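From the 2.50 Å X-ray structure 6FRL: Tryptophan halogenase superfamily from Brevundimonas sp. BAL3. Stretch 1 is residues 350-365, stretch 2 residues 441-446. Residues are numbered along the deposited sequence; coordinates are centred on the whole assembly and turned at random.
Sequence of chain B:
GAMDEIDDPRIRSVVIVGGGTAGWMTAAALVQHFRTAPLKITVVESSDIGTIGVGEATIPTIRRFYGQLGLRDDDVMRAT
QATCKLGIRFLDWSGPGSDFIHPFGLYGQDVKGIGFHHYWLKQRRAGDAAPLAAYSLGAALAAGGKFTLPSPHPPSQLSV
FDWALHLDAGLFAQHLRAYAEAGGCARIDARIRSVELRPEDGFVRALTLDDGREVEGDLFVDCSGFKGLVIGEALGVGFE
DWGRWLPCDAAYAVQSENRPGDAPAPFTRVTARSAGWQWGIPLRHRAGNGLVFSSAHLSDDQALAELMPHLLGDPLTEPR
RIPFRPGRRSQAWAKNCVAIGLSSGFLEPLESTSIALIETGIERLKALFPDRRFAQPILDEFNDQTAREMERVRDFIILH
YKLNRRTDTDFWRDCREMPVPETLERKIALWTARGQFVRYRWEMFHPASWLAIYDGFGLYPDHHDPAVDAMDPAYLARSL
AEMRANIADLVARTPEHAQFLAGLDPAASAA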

# COMPACT_ATOMS: atom_id res chain seq x y z
N LEU B 350 20.73 -7.73 -11.12
CA LEU B 350 21.22 -8.26 -9.85
C LEU B 350 20.08 -8.96 -9.12
O LEU B 350 20.30 -9.96 -8.42
CB LEU B 350 21.83 -7.14 -8.98
CG LEU B 350 22.39 -7.55 -7.60
CD1 LEU B 350 23.55 -8.52 -7.75
CD2 LEU B 350 22.87 -6.32 -6.83
N GLU B 351 18.89 -8.39 -9.26
CA GLU B 351 17.70 -8.92 -8.65
C GLU B 351 16.60 -9.23 -9.69
O GLU B 351 15.40 -9.16 -9.40
CB GLU B 351 17.25 -7.99 -7.50
CG GLU B 351 18.12 -8.10 -6.24
CD GLU B 351 17.72 -9.22 -5.28
OE1 GLU B 351 16.78 -9.98 -5.54
OE2 GLU B 351 18.36 -9.33 -4.21
N SER B 352 17.03 -9.61 -10.90
CA SER B 352 16.13 -10.21 -11.91
C SER B 352 14.91 -9.33 -12.22
O SER B 352 13.78 -9.80 -12.12
CB SER B 352 15.63 -11.59 -11.39
OG SER B 352 16.70 -12.46 -11.01
N THR B 353 15.11 -8.06 -12.55
CA THR B 353 13.99 -7.12 -12.61
C THR B 353 13.59 -6.62 -13.98
O THR B 353 12.61 -5.90 -14.09
CB THR B 353 14.24 -5.87 -11.72
OG1 THR B 353 15.49 -5.28 -12.08
CG2 THR B 353 14.23 -6.24 -10.21
N SER B 354 14.32 -6.99 -15.02
CA SER B 354 14.09 -6.49 -16.39
C SER B 354 12.69 -6.84 -16.92
O SER B 354 11.93 -5.95 -17.36
CB SER B 354 15.14 -7.08 -17.35
OG SER B 354 16.35 -6.38 -17.20
N ILE B 355 12.40 -8.13 -16.93
CA ILE B 355 11.12 -8.59 -17.37
C ILE B 355 10.04 -8.02 -16.44
O ILE B 355 9.01 -7.54 -16.92
CB ILE B 355 11.14 -10.11 -17.55
CG1 ILE B 355 11.93 -10.41 -18.84
CG2 ILE B 355 9.73 -10.70 -17.59
CD1 ILE B 355 12.14 -11.89 -19.17
N ALA B 356 10.30 -8.01 -15.14
CA ALA B 356 9.36 -7.47 -14.17
C ALA B 356 8.94 -6.02 -14.45
O ALA B 356 7.79 -5.65 -14.24
CB ALA B 356 9.96 -7.58 -12.78
N LEU B 357 9.88 -5.20 -14.92
CA LEU B 357 9.61 -3.80 -15.26
C LEU B 357 8.77 -3.62 -16.53
O LEU B 357 8.00 -2.63 -16.65
CB LEU B 357 10.91 -3.01 -15.32
CG LEU B 357 11.63 -2.80 -13.94
CD1 LEU B 357 13.11 -2.58 -14.12
CD2 LEU B 357 11.03 -1.66 -13.10
N ILE B 358 8.88 -4.58 -17.45
CA ILE B 358 7.98 -4.69 -18.62
C ILE B 358 6.58 -5.03 -18.15
O ILE B 358 5.62 -4.37 -18.55
CB ILE B 358 8.49 -5.74 -19.63
CG1 ILE B 358 9.76 -5.20 -20.32
CG2 ILE B 358 7.43 -6.09 -20.67
CD1 ILE B 358 10.69 -6.27 -20.85
N GLU B 359 6.46 -6.02 -17.27
CA GLU B 359 5.15 -6.41 -16.72
C GLU B 359 4.41 -5.25 -16.01
O GLU B 359 3.22 -5.07 -16.18
CB GLU B 359 5.29 -7.55 -15.70
CG GLU B 359 5.86 -8.87 -16.16
CD GLU B 359 6.06 -9.83 -14.99
OE1 GLU B 359 5.03 -10.26 -14.38
OE2 GLU B 359 7.24 -10.14 -14.67
N THR B 360 5.12 -4.51 -15.16
CA THR B 360 4.54 -3.42 -14.42
C THR B 360 4.14 -2.30 -15.39
O THR B 360 3.10 -1.65 -15.20
CB THR B 360 5.47 -2.86 -13.33
OG1 THR B 360 6.73 -2.50 -13.90
CG2 THR B 360 5.69 -3.88 -12.20
N GLY B 361 4.96 -2.10 -16.42
CA GLY B 361 4.66 -1.08 -17.45
C GLY B 361 3.38 -1.39 -18.19
O GLY B 361 2.55 -0.50 -18.38
N ILE B 362 3.21 -2.66 -18.55
CA ILE B 362 2.01 -3.14 -19.23
C ILE B 362 0.77 -3.05 -18.36
O ILE B 362 -0.27 -2.63 -18.83
CB ILE B 362 2.20 -4.57 -19.76
CG1 ILE B 362 3.16 -4.56 -20.94
CG2 ILE B 362 0.87 -5.18 -20.21
CD1 ILE B 362 3.91 -5.87 -21.11
N GLU B 363 0.86 -3.47 -17.11
CA GLU B 363 -0.30 -3.39 -16.19
C GLU B 363 -0.74 -1.93 -16.07
O GLU B 363 -1.94 -1.62 -16.17
CB GLU B 363 0.00 -4.00 -14.81
CG GLU B 363 -1.16 -3.95 -13.76
CD GLU B 363 -2.63 -4.21 -14.27
OE1 GLU B 363 -2.97 -5.36 -14.69
OE2 GLU B 363 -3.46 -3.25 -14.28
N ARG B 364 0.24 -1.04 -15.94
CA ARG B 364 -0.00 0.39 -15.80
C ARG B 364 -0.66 1.01 -17.07
O ARG B 364 -1.59 1.81 -16.95
CB ARG B 364 1.31 1.07 -15.41
CG ARG B 364 1.22 2.49 -14.94
CD ARG B 364 2.60 2.96 -14.47
NE ARG B 364 2.95 2.35 -13.18
CZ ARG B 364 3.99 1.55 -12.92
NH1 ARG B 364 4.90 1.25 -13.85
NH2 ARG B 364 4.14 1.07 -11.68
N LEU B 365 -0.20 0.60 -18.25
CA LEU B 365 -0.77 1.04 -19.51
C LEU B 365 -2.24 0.68 -19.63
O LEU B 365 -3.06 1.52 -20.03
CB LEU B 365 -0.01 0.45 -20.71
CG LEU B 365 -0.57 0.74 -22.11
CD1 LEU B 365 -0.85 2.22 -22.32
CD2 LEU B 365 0.38 0.23 -23.16
N ARG B 441 5.71 4.25 -1.72
CA ARG B 441 4.77 3.74 -2.75
C ARG B 441 5.61 3.06 -3.84
O ARG B 441 6.77 3.47 -4.10
CB ARG B 441 3.91 4.85 -3.38
CG ARG B 441 3.19 5.77 -2.41
CD ARG B 441 2.63 7.02 -3.09
NE ARG B 441 3.65 7.97 -3.58
CZ ARG B 441 3.53 8.77 -4.66
NH1 ARG B 441 2.44 8.75 -5.42
NH2 ARG B 441 4.53 9.58 -5.00
N TRP B 442 5.01 2.04 -4.45
CA TRP B 442 5.52 1.43 -5.70
C TRP B 442 6.77 0.55 -5.54
O TRP B 442 7.55 0.37 -6.48
CB TRP B 442 5.70 2.51 -6.80
CG TRP B 442 4.44 3.31 -7.01
CD1 TRP B 442 4.23 4.64 -6.75
CD2 TRP B 442 3.21 2.79 -7.50
NE1 TRP B 442 2.94 4.99 -7.07
CE2 TRP B 442 2.29 3.87 -7.53
CE3 TRP B 442 2.79 1.52 -7.93
CZ2 TRP B 442 0.97 3.71 -7.95
CZ3 TRP B 442 1.47 1.35 -8.37
CH2 TRP B 442 0.58 2.45 -8.38
N GLU B 443 6.94 -0.03 -4.35
CA GLU B 443 8.01 -0.98 -4.06
C GLU B 443 7.74 -2.29 -4.81
O GLU B 443 6.69 -2.89 -4.65
CB GLU B 443 8.06 -1.32 -2.56
CG GLU B 443 8.29 -0.18 -1.58
CD GLU B 443 9.75 0.14 -1.28
OE1 GLU B 443 9.95 0.99 -0.41
OE2 GLU B 443 10.69 -0.41 -1.90
N MET B 444 8.70 -2.75 -5.60
CA MET B 444 8.64 -4.05 -6.21
C MET B 444 8.95 -5.13 -5.15
O MET B 444 8.38 -6.25 -5.21
CB MET B 444 9.64 -4.14 -7.32
CG MET B 444 9.60 -5.45 -8.10
SD MET B 444 10.39 -5.23 -9.71
CE MET B 444 9.13 -4.28 -10.57
N PHE B 445 9.82 -4.76 -4.19
CA PHE B 445 10.33 -5.63 -3.16
C PHE B 445 9.75 -5.30 -1.81
O PHE B 445 9.87 -4.19 -1.33
CB PHE B 445 11.86 -5.52 -3.13
CG PHE B 445 12.48 -6.02 -4.39
CD1 PHE B 445 12.56 -7.39 -4.62
CD2 PHE B 445 12.84 -5.14 -5.39
CE1 PHE B 445 13.06 -7.88 -5.82
CE2 PHE B 445 13.37 -5.63 -6.57
CZ PHE B 445 13.47 -7.00 -6.79
N HIS B 446 9.13 -6.30 -1.20
CA HIS B 446 8.37 -6.12 0.03
C HIS B 446 9.28 -6.33 1.25
O HIS B 446 10.43 -6.72 1.09
CB HIS B 446 7.14 -7.05 -0.00
CG HIS B 446 6.23 -6.80 -1.19
ND1 HIS B 446 6.12 -7.70 -2.23
CD2 HIS B 446 5.45 -5.74 -1.52
CE1 HIS B 446 5.29 -7.21 -3.14
NE2 HIS B 446 4.88 -6.02 -2.74

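Met444 is the centre of this contact, an apolar packing without a hydrogen bond between the two stretches. Its chain leaves the backbone extended, chi1 and chi2 both t, and turns at chi3 (m), so that sulfur and methyl lie along one side of the helix that includes Ala356, Leu357 and Thr360. Met444 SD rests 3.9 Å from Ala356 CB and 4.0 Å from Thr353 CG2; Met444 CE meets Leu357 CD2 at 4.1 Å and Thr360 CG2 at 3.8 Å. Ala356, Leu357 and Thr360 follow the i, i+1, i+4 pattern of one helix side. Thr353 CG2 faces the sulfur, Thr360 CG2 the terminal methyl. Phe445, the next largest contributor, reaches Glu351 and Thr353. Its ring points edge-on at its neighbours: Phe445 CZ lies 3.6 Å from Thr353 CG2 and 3.9 Å from Glu351 O, both near the ring plane. Thr353 CG2 thus touches Met444 and Phe445 alike, joining the two patches. At the far end, Trp442 approaches Arg364, with Trp442 CE3 4.0 Å from Arg364 NH2. Arg364 CZ stands 5.5 Å from the centroid of the Trp442 six-membered ring, a long cation-pi arrangement and at most a weak attraction; the guanidinium nitrogens are hydrogen-bonded elsewhere in the structure.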